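Local coordinates for mitogen-activated protein kinase kinase kinase 7 interacting protein 1 (Anopheles gambiae, PDB 2IRM) that probably serves as an adapter that activates the kinase TAK1, and perhaps MAPK14, and contains a PP2C-like phosphatase-fold domain, at residues I21-K26 with N343-V348; T63-A68 with V153-V158. All coordinates share one frame; numbering follows the deposited sequence.

Interaction 1. Residues I21-K26 with N343-V348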
# COMPACT_ATOMS: atom_id res chain seq x y z
N ILE A 21 11.59 -2.11 9.16
CA ILE A 21 11.71 -0.68 8.96
C ILE A 21 12.49 -0.40 7.69
O ILE A 21 13.39 -1.15 7.33
CB ILE A 21 12.37 -0.02 10.20
CG1 ILE A 21 12.76 1.44 9.95
CG2 ILE A 21 13.55 -0.87 10.74
CD1 ILE A 21 11.62 2.40 10.11
N ASN A 22 12.14 0.69 7.00
CA ASN A 22 12.78 1.05 5.73
C ASN A 22 14.30 1.14 5.85
O ASN A 22 14.83 1.49 6.91
CB ASN A 22 12.20 2.35 5.16
CG ASN A 22 12.56 3.57 5.99
OD1 ASN A 22 13.69 4.05 5.93
ND2 ASN A 22 11.61 4.08 6.74
N GLN A 23 14.99 0.81 4.76
CA GLN A 23 16.45 0.84 4.76
C GLN A 23 17.04 1.43 3.50
O GLN A 23 16.48 1.26 2.41
CB GLN A 23 17.01 -0.57 4.95
CG GLN A 23 16.88 -1.12 6.35
CD GLN A 23 17.55 -2.46 6.52
OE1 GLN A 23 17.81 -2.89 7.64
NE2 GLN A 23 17.85 -3.13 5.42
N ILE A 24 18.16 2.12 3.65
CA ILE A 24 19.01 2.45 2.51
C ILE A 24 20.25 1.55 2.60
O ILE A 24 20.98 1.58 3.59
CB ILE A 24 19.37 3.97 2.45
CG1 ILE A 24 18.19 4.77 1.88
CG2 ILE A 24 20.62 4.21 1.59
CD1 ILE A 24 18.37 6.29 1.88
N TYR A 25 20.45 0.73 1.58
CA TYR A 25 21.59 -0.18 1.51
C TYR A 25 22.86 0.56 1.09
O TYR A 25 22.89 1.18 0.03
CB TYR A 25 21.32 -1.33 0.52
CG TYR A 25 20.10 -2.21 0.78
CD1 TYR A 25 19.63 -2.45 2.07
CD2 TYR A 25 19.45 -2.83 -0.29
CE1 TYR A 25 18.53 -3.27 2.28
CE2 TYR A 25 18.35 -3.65 -0.08
CZ TYR A 25 17.89 -3.87 1.21
OH TYR A 25 16.80 -4.68 1.42
N LYS A 26 23.91 0.49 1.90
CA LYS A 26 25.19 1.04 1.48
C LYS A 26 25.97 0.02 0.67
O LYS A 26 26.00 -1.17 1.01
CB LYS A 26 26.04 1.53 2.67
CG LYS A 26 25.73 2.95 3.18
CD LYS A 26 25.80 4.02 2.08
CE LYS A 26 24.42 4.30 1.48
NZ LYS A 26 24.47 4.88 0.10
N ASN A 343 18.35 -0.51 -4.47
CA ASN A 343 19.42 -0.21 -3.53
C ASN A 343 18.85 0.20 -2.17
O ASN A 343 19.57 0.70 -1.30
CB ASN A 343 20.33 0.88 -4.08
CG ASN A 343 19.69 2.25 -4.06
OD1 ASN A 343 20.34 3.24 -3.74
ND2 ASN A 343 18.40 2.33 -4.40
N SER A 344 17.55 -0.00 -2.01
CA SER A 344 16.86 0.39 -0.80
C SER A 344 15.68 -0.51 -0.47
O SER A 344 15.35 -1.44 -1.21
CB SER A 344 16.39 1.85 -0.89
OG SER A 344 15.19 1.98 -1.63
N ARG A 345 15.06 -0.20 0.65
CA ARG A 345 13.91 -0.93 1.15
C ARG A 345 12.96 0.10 1.73
O ARG A 345 13.38 1.03 2.44
CB ARG A 345 14.37 -1.90 2.24
CG ARG A 345 13.30 -2.82 2.79
CD ARG A 345 13.52 -3.07 4.26
NE ARG A 345 14.56 -4.06 4.50
CZ ARG A 345 15.03 -4.39 5.70
NH1 ARG A 345 15.98 -5.30 5.81
NH2 ARG A 345 14.55 -3.81 6.80
N ASP A 346 11.68 -0.05 1.42
CA ASP A 346 10.66 0.77 2.05
C ASP A 346 10.17 -0.01 3.25
O ASP A 346 10.59 -1.14 3.46
CB ASP A 346 9.53 1.09 1.07
CG ASP A 346 10.00 1.88 -0.15
OD1 ASP A 346 10.88 2.77 0.01
OD2 ASP A 346 9.50 1.62 -1.27
N ASP A 347 9.30 0.60 4.05
CA ASP A 347 8.78 -0.11 5.21
C ASP A 347 8.02 -1.33 4.75
O ASP A 347 7.08 -1.23 3.96
CB ASP A 347 7.90 0.81 6.04
CG ASP A 347 8.65 2.02 6.53
OD1 ASP A 347 9.34 1.90 7.56
OD2 ASP A 347 8.55 3.09 5.87
N VAL A 348 8.47 -2.50 5.20
CA VAL A 348 7.81 -3.75 4.88
C VAL A 348 6.77 -4.00 5.97
O VAL A 348 7.08 -3.89 7.17
CB VAL A 348 8.80 -4.92 4.81
CG1 VAL A 348 8.07 -6.24 4.64
CG2 VAL A 348 9.79 -4.72 3.67
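N343 O accepts a backbone hydrogen bond from Y25 N at 3.0 Å, and the same carbonyl sits obliquely to the Y25 ring. The two segments run in opposite directions, which makes the pairing antiparallel. At S344, opposite I24 in a non-hydrogen-bonded pair, the backbone also packs: S344 C lies over one face of the Y25 ring, offset toward its rim.

R345 forms the hydrogen-bonded pair with Q23. R345 N reaches Q23 O at 2.7 Å, and Q23 N returns to R345 O at 2.8 Å. R345 CB lies on the same face of the sheet as the Q23 side chain; CG is anti to the backbone N (chi1 -175°), and bends at chi2 and chi3 bring the guanidinium alongside the Q23 amide. The two planes stack, 19° apart. R345 NH2 donates to I21 O at 2.9 Å, while the Y25 ring, whose OH bonds to H326, stands nearly upright to the guanidinium, 81° between planes.

Beyond this pair D346 points away and forms a salt bridge with R280, which is also hydrogen-bonded to S344 OG. D347 OD1 is gripped from one face of its carboxylate plane by N22 N at 3.1 Å and N22 ND2 at 3.3 Å, the first from well above the plane. D347 OD2 is held chiefly by R38 N.

Strands 15-25 and 344-354 thus pair side by side, near the two chain ends, in one sheet of the PP2C beta-sandwich, and D346-D347 probably corresponds to the Asp-Asn motif of active PP2C metal sites.

Interaction 2. Residues T63-A68 with V153-V158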
# COMPACT_ATOMS: atom_id res chain seq x y z
N THR A 63 2.43 12.01 6.76
CA THR A 63 1.27 12.86 7.00
C THR A 63 -0.02 12.30 6.38
O THR A 63 -1.00 12.07 7.08
CB THR A 63 1.55 14.32 6.54
OG1 THR A 63 2.45 14.93 7.47
CG2 THR A 63 0.27 15.14 6.49
N VAL A 64 -0.01 12.03 5.08
CA VAL A 64 -1.23 11.61 4.39
C VAL A 64 -1.77 10.24 4.85
O VAL A 64 -2.97 10.08 5.02
CB VAL A 64 -1.06 11.66 2.84
CG1 VAL A 64 -2.30 11.14 2.15
CG2 VAL A 64 -0.74 13.08 2.39
N ALA A 65 -0.87 9.27 5.05
CA ALA A 65 -1.26 7.93 5.49
C ALA A 65 -1.86 7.97 6.89
O ALA A 65 -2.91 7.36 7.13
CB ALA A 65 -0.07 6.99 5.45
N GLU A 66 -1.21 8.69 7.81
CA GLU A 66 -1.76 8.96 9.14
C GLU A 66 -3.20 9.48 9.02
O GLU A 66 -4.14 8.81 9.43
CB GLU A 66 -0.90 9.98 9.90
CG GLU A 66 0.19 9.40 10.80
CD GLU A 66 1.23 10.45 11.24
OE1 GLU A 66 1.82 10.31 12.35
OE2 GLU A 66 1.46 11.42 10.47
N ASN A 67 -3.35 10.67 8.43
CA ASN A 67 -4.64 11.32 8.28
C ASN A 67 -5.71 10.47 7.62
O ASN A 67 -6.87 10.54 8.00
CB ASN A 67 -4.49 12.62 7.49
CG ASN A 67 -3.69 13.67 8.24
OD1 ASN A 67 -3.66 13.69 9.47
ND2 ASN A 67 -3.04 14.56 7.50
N ALA A 68 -5.31 9.68 6.62
CA ALA A 68 -6.24 8.84 5.89
C ALA A 68 -6.78 7.68 6.73
O ALA A 68 -7.97 7.39 6.65
CB ALA A 68 -5.62 8.32 4.61
N VAL A 153 3.69 14.47 -1.26
CA VAL A 153 3.34 13.47 -0.25
C VAL A 153 1.94 12.92 -0.52
O VAL A 153 1.01 13.69 -0.76
CB VAL A 153 3.42 14.04 1.20
CG1 VAL A 153 2.94 13.01 2.21
CG2 VAL A 153 4.86 14.46 1.54
N GLY A 154 1.83 11.60 -0.51
CA GLY A 154 0.54 10.92 -0.63
C GLY A 154 0.62 9.54 -0.00
O GLY A 154 1.57 9.24 0.72
N SER A 155 -0.38 8.69 -0.28
CA SER A 155 -0.40 7.36 0.31
C SER A 155 -1.17 6.29 -0.47
O SER A 155 -2.29 6.53 -0.93
CB SER A 155 -0.96 7.40 1.73
OG SER A 155 -0.90 6.13 2.34
N SER A 156 -0.55 5.12 -0.62
CA SER A 156 -1.28 3.94 -1.04
C SER A 156 -2.07 3.45 0.15
O SER A 156 -1.77 3.81 1.29
CB SER A 156 -0.31 2.85 -1.49
OG SER A 156 0.09 3.05 -2.83
N ALA A 157 -3.07 2.61 -0.11
CA ALA A 157 -3.96 2.11 0.94
C ALA A 157 -4.54 0.75 0.59
O ALA A 157 -4.89 0.50 -0.56
CB ALA A 157 -5.09 3.10 1.17
N VAL A 158 -4.64 -0.14 1.57
CA VAL A 158 -5.44 -1.36 1.40
C VAL A 158 -6.25 -1.62 2.65
O VAL A 158 -5.68 -1.81 3.72
CB VAL A 158 -4.58 -2.60 1.09
CG1 VAL A 158 -3.59 -2.85 2.23
CG2 VAL A 158 -5.45 -3.82 0.85
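V64 carries this contact, reaching from helix 63-68 with both methyl branches onto V153, just before strand 154-158, and onto G154 and S155, its first two residues. Its CG2 slides past V153 CG1 at 3.7 Å, the two side chains running in opposite directions. CG1, set anti to the V64 backbone N (chi1 177°), goes to the next part of the strand and lies 3.9 Å from S155 N. Between the branches, V64 CB rests on the backbone of G154, 3.9 Å from G154 CA. V64 therefore straddles three consecutive residues, and I229 also touches it.

A65 adds a second, smaller patch. S155 CB points toward the helix and its OG, anti to the backbone N, passes 3.3 Å from A65 CB. That hydroxyl donates to S156 O at 2.7 Å, within its own strand; no hydrogen bond crosses between the two segments.

The packing loosens at both margins. V153, where V64 CG2 ends, is only partly buried, and T63 and N67 on the outer side of the helix are exposed. The axes approach to 6.6 Å and cross at -52°, and beyond A65 the helical segment has no contact with 153-158; A68 touches L56 of strand 50-59.

This is a helix laid across a beta-sheet: strand 50-59 leads into helix 63-75, which packs on the adjoining antiparallel strand 154-163, as in the helix-flanked beta-sandwich of PP2C phosphatases.

How the interactions relate
The two contacts belong to different sheets of the sandwich and share no helix or strand. Interaction 2 is the deeper, with its centre about 9 Å from that of the chain; interaction 1 has its centre about 16 Å from the chain centre and is partly buried. Their centres are about 19 Å apart, and their nearest atoms, about 9 Å apart, do not touch. Chemistry follows position. Strand pairing in interaction 1 rests on backbone bonds plus charged and amide groups and buries 543 Å², whereas the helix-on-strand contact of interaction 2 is mostly apolar, has no hydrogen bond across it and buries 215 Å². In sequence, interaction 1 encloses interaction 2, closing a loop of 316 residues.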